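Local coordinates for flagellar biosynthesis protein FlaG (Helicobacter pylori, PDB 6JSX) that probably takes part in building the bacterial flagellum, as its name and membership of the FlaG family suggest, at residues S28-D31 and T32-G35; V40-A43 and N44-V48. All blocks are in the same frame, centred on the assembly; numbering follows the deposited sequence.

Contact 1: residues S28-D31 and T32-G35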
loop_
_atom_site.group_PDB
_atom_site.type_symbol
_atom_site.label_atom_id
_atom_site.label_comp_id
_atom_site.label_asym_id
_atom_site.label_seq_id
_atom_site.Cartn_x
_atom_site.Cartn_y
_atom_site.Cartn_z
ATOM N N SER A 28 9.455 4.034 2.951
ATOM C CA SER A 28 10.803 3.975 3.505
ATOM C C SER A 28 10.761 3.389 4.896
ATOM O O SER A 28 9.722 3.422 5.555
ATOM C CB SER A 28 11.410 5.361 3.586
ATOM O OG SER A 28 10.551 6.169 4.337
ATOM N N TYR A 29 11.893 2.852 5.339
ATOM C CA TYR A 29 12.022 2.480 6.734
ATOM C C TYR A 29 12.592 3.649 7.523
ATOM O O TYR A 29 13.670 4.152 7.203
ATOM C CB TYR A 29 12.930 1.268 6.904
ATOM C CG TYR A 29 13.040 0.792 8.344
ATOM C CD1 TYR A 29 12.009 0.069 8.932
ATOM C CD2 TYR A 29 14.169 1.064 9.114
ATOM C CE1 TYR A 29 12.088 -0.369 10.237
ATOM C CE2 TYR A 29 14.265 0.616 10.422
ATOM C CZ TYR A 29 13.221 -0.106 10.981
ATOM O OH TYR A 29 13.298 -0.562 12.288
ATOM N N ASN A 30 11.869 4.094 8.544
ATOM C CA ASN A 30 12.449 5.036 9.490
ATOM C C ASN A 30 13.100 4.286 10.658
ATOM O O ASN A 30 12.440 3.506 11.359
ATOM C CB ASN A 30 11.392 6.017 9.993
ATOM C CG ASN A 30 11.993 7.219 10.680
ATOM O OD1 ASN A 30 12.904 7.085 11.502
ATOM N ND2 ASN A 30 11.495 8.408 10.341
ATOM N N ASP A 31 14.396 4.509 10.861
ATOM C CA ASP A 31 15.094 3.846 11.955
ATOM C C ASP A 31 14.905 4.599 13.280
ATOM O O ASP A 31 15.105 4.053 14.362
ATOM C CB ASP A 31 16.581 3.649 11.628
ATOM C CG ASP A 31 17.258 2.648 12.561
ATOM O OD1 ASP A 31 17.071 1.424 12.370
ATOM O OD2 ASP A 31 17.964 3.087 13.494
ATOM N N THR A 32 14.499 5.858 13.184
ATOM C CA THR A 32 14.259 6.661 14.373
ATOM C C THR A 32 12.938 6.286 15.054
ATOM O O THR A 32 12.897 6.066 16.266
ATOM C CB THR A 32 14.307 8.150 14.029
ATOM O OG1 THR A 32 15.616 8.465 13.540
ATOM C CG2 THR A 32 13.992 9.000 15.248
ATOM N N ILE A 33 11.865 6.184 14.274
ATOM C CA ILE A 33 10.581 5.766 14.832
ATOM C C ILE A 33 10.312 4.261 14.728
ATOM O O ILE A 33 9.250 3.801 15.149
ATOM C CB ILE A 33 9.397 6.548 14.226
ATOM C CG1 ILE A 33 9.216 6.218 12.738
ATOM C CG2 ILE A 33 9.589 8.024 14.440
ATOM C CD1 ILE A 33 8.097 5.192 12.433
ATOM N N LYS A 34 11.259 3.511 14.163
ATOM C CA LYS A 34 11.163 2.049 14.064
ATOM C C LYS A 34 9.860 1.584 13.409
ATOM O O LYS A 34 9.053 0.891 14.029
ATOM C CB LYS A 34 11.323 1.401 15.445
ATOM C CG LYS A 34 12.655 1.706 16.143
ATOM C CD LYS A 34 13.833 1.131 15.370
ATOM C CE LYS A 34 15.157 1.387 16.074
ATOM N NZ LYS A 34 15.382 0.455 17.216
ATOM N N GLY A 35 9.655 1.979 12.159
ATOM C CA GLY A 35 8.442 1.621 11.444
ATOM C C GLY A 35 8.502 1.849 9.945
ATOM O O GLY A 35 9.446 2.434 9.413
#

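Contact 2: residues V40-A43 and N44-V48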
loop_
_atom_site.group_PDB
_atom_site.type_symbol
_atom_site.label_atom_id
_atom_site.label_comp_id
_atom_site.label_asym_id
_atom_site.label_seq_id
_atom_site.Cartn_x
_atom_site.Cartn_y
_atom_site.Cartn_z
ATOM N N VAL A 40 2.639 10.658 0.949
ATOM C CA VAL A 40 2.124 11.284 -0.258
ATOM C C VAL A 40 2.086 12.799 -0.031
ATOM O O VAL A 40 1.958 13.248 1.104
ATOM C CB VAL A 40 0.708 10.748 -0.576
ATOM C CG1 VAL A 40 0.760 9.260 -0.847
ATOM C CG2 VAL A 40 -0.221 10.990 0.582
ATOM N N LYS A 41 2.223 13.593 -1.087
ATOM C CA LYS A 41 2.086 15.046 -0.938
ATOM C C LYS A 41 0.649 15.470 -1.217
ATOM O O LYS A 41 0.018 14.967 -2.151
ATOM C CB LYS A 41 3.075 15.808 -1.835
ATOM C CG LYS A 41 4.544 15.656 -1.413
ATOM C CD LYS A 41 5.455 16.637 -2.150
ATOM C CE LYS A 41 6.864 16.671 -1.554
ATOM N NZ LYS A 41 7.593 15.381 -1.740
ATOM N N ASP A 42 0.129 16.383 -0.400
ATOM C CA ASP A 42 -1.264 16.819 -0.527
ATOM C C ASP A 42 -1.463 17.852 -1.636
ATOM O O ASP A 42 -0.594 18.035 -2.491
ATOM C CB ASP A 42 -1.797 17.360 0.808
ATOM C CG ASP A 42 -1.175 18.697 1.204
ATOM O OD1 ASP A 42 -0.174 19.115 0.587
ATOM O OD2 ASP A 42 -1.687 19.326 2.156
ATOM N N ALA A 43 -2.601 18.537 -1.607
ATOM C CA ALA A 43 -2.889 19.547 -2.621
ATOM C C ALA A 43 -1.912 20.728 -2.581
ATOM O O ALA A 43 -1.676 21.376 -3.600
ATOM C CB ALA A 43 -4.339 20.035 -2.513
ATOM N N ASN A 44 -1.327 21.002 -1.420
ATOM C CA ASN A 44 -0.436 22.158 -1.308
ATOM C C ASN A 44 1.035 21.833 -1.548
ATOM O O ASN A 44 1.883 22.728 -1.561
ATOM C CB ASN A 44 -0.641 22.899 0.024
ATOM C CG ASN A 44 -1.858 23.832 0.001
ATOM O OD1 ASN A 44 -2.898 23.518 -0.594
ATOM N ND2 ASN A 44 -1.722 24.991 0.642
ATOM N N GLY A 45 1.321 20.547 -1.753
ATOM C CA GLY A 45 2.668 20.077 -2.032
ATOM C C GLY A 45 3.396 19.665 -0.776
ATOM O O GLY A 45 4.600 19.421 -0.808
ATOM N N ASP A 46 2.655 19.589 0.329
ATOM C CA ASP A 46 3.205 19.268 1.648
ATOM C C ASP A 46 3.024 17.790 1.996
ATOM O O ASP A 46 1.987 17.202 1.690
ATOM C CB ASP A 46 2.517 20.111 2.721
ATOM C CG ASP A 46 2.637 21.599 2.468
ATOM O OD1 ASP A 46 3.726 22.050 2.044
ATOM O OD2 ASP A 46 1.637 22.312 2.698
ATOM N N LYS A 47 4.013 17.195 2.656
ATOM C CA LYS A 47 3.947 15.765 2.946
ATOM C C LYS A 47 2.934 15.422 4.028
ATOM O O LYS A 47 2.935 16.022 5.101
ATOM C CB LYS A 47 5.320 15.208 3.341
ATOM C CG LYS A 47 6.316 15.077 2.200
ATOM C CD LYS A 47 7.565 14.371 2.690
ATOM C CE LYS A 47 8.716 14.509 1.714
ATOM N NZ LYS A 47 9.877 13.678 2.153
ATOM N N VAL A 48 2.062 14.465 3.727
ATOM C CA VAL A 48 1.218 13.838 4.738
ATOM C C VAL A 48 1.717 12.407 4.888
ATOM O O VAL A 48 1.976 11.727 3.890
ATOM C CB VAL A 48 -0.299 13.919 4.380
ATOM C CG1 VAL A 48 -0.534 13.546 2.943
ATOM C CG2 VAL A 48 -1.136 13.034 5.289
HETATM O O HOH W 1 10.734 14.832 -0.676
#

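Contact 1: residues S28-D31 and T32-G35
Asn30 and Gly35 close the hairpin between strands 26-30 and 35-41, and the side chain of Asn30 also holds the turn that joins them. Two backbone bonds make the closing pair, Asn30 N to Gly35 O at 3.1 Å and Gly35 N back to Asn30 O at 3.3 Å. Lys34 and Gly35 both face Asn30, which makes this a G1 beta bulge, and Lys34 takes the left-handed backbone conformation there. The amide of Asn30 swings over the turn because its CG lies anti to the backbone N (chi1 -165°). From this position Asn30 OD1 receives Thr32 N at 2.6 Å in the plane of the amide carbonyl, the bond of an Asx turn. A second donor, Ile33 N, reaches Asn30 OD1 at 3.1 Å from well above that plane. One side-chain oxygen thus gathers two successive peptide N-H groups and fixes the course of the chain where it leaves the strand. Beside it, CG1 of Ile33 packs on Asn30 CB at 3.5 Å, the two side chains crossing nearly at right angles. Asp31 meets Lys34 on another flank of the turn. Asp31 O lies 3.2 Å from Lys34 CE, and the two side chains run alongside each other in the same direction. Their charged ends do not touch, with Asp31 OD1 5.2 Å from Lys34 NZ, so any attraction is probably modest. The Tyr29 ring lies obliquely against Gly35, Tyr29 CD1 being 3.5 Å from Gly35 O. Farther along, this ring packs on Leu7 and Glu8 of helix 4-21, while its hydroxyl is hydrogen-bonded to Ser54 OG at the start of helix 54-72, and Asp31 leans on Lys4; the turn therefore sits where the sheet meets both helices.

Contact 2: residues V40-A43 and N44-V48
Val40 and Val48 form a hydrogen-bonded antiparallel pair near the tip of the beta hairpin made by strands 35-41 and 47-53, which reverses through a type I turn from Asp42 to Gly45. The Val48 N-H is satisfied by Val40 O at 2.9 Å, and Val40 N is returned to Val48 O. Next comes Asp42 N, given to Asp46 O at 2.9 Å, while Gly45 N reaches Asp42 O at 3.2 Å from above the carbonyl plane. With Gly45 in the left-handed conformation, this geometry is consistent with a type I turn plus G1 bulge. The Asp42 carboxylate takes up two further N-H groups. Its CG sits between the backbone N and carbonyl carbon (chi1 70°), which carries Asp42 OD1 over the turn to take Asp46 N at 2.9 Å and, weakly, Asn44 N at 3.0 Å. These donors probably help the carboxylate tolerate Asp46 OD2 close by. Lys41 N is bound by Asp24 OD1, and Lys41 O by Arg50 NH1 of the second subunit, whose Val40 packs on Val40 here. Val40 CG2 also touches Val48 CG1 at 3.5 Å. On the other face, the Lys41 and Lys47 chains cross, and one water accepts weak hydrogen bonds from both NZ atoms, that from Lys47 NZ being 3.2 Å long.

In the fold
Contacts 1 and 2 are the two successive turns of one three-stranded antiparallel sheet, sharing strand 35-41, which leaves contact 1 and enters contact 2; their centres lie about 20 Å apart. Both are surface contacts, and in each an Asx side-chain oxygen collects N-H groups of the turn. The setting differs. In 28-35 the acceptor is a neutral amide belonging to the bridged pair itself, and an aromatic ring ties the turn to the two helices. In 40-48 a carboxylate does the gathering beyond the end of the strand, lysines flank the tip, and valines on the opposite face meet the second subunit, which does not touch contact 1.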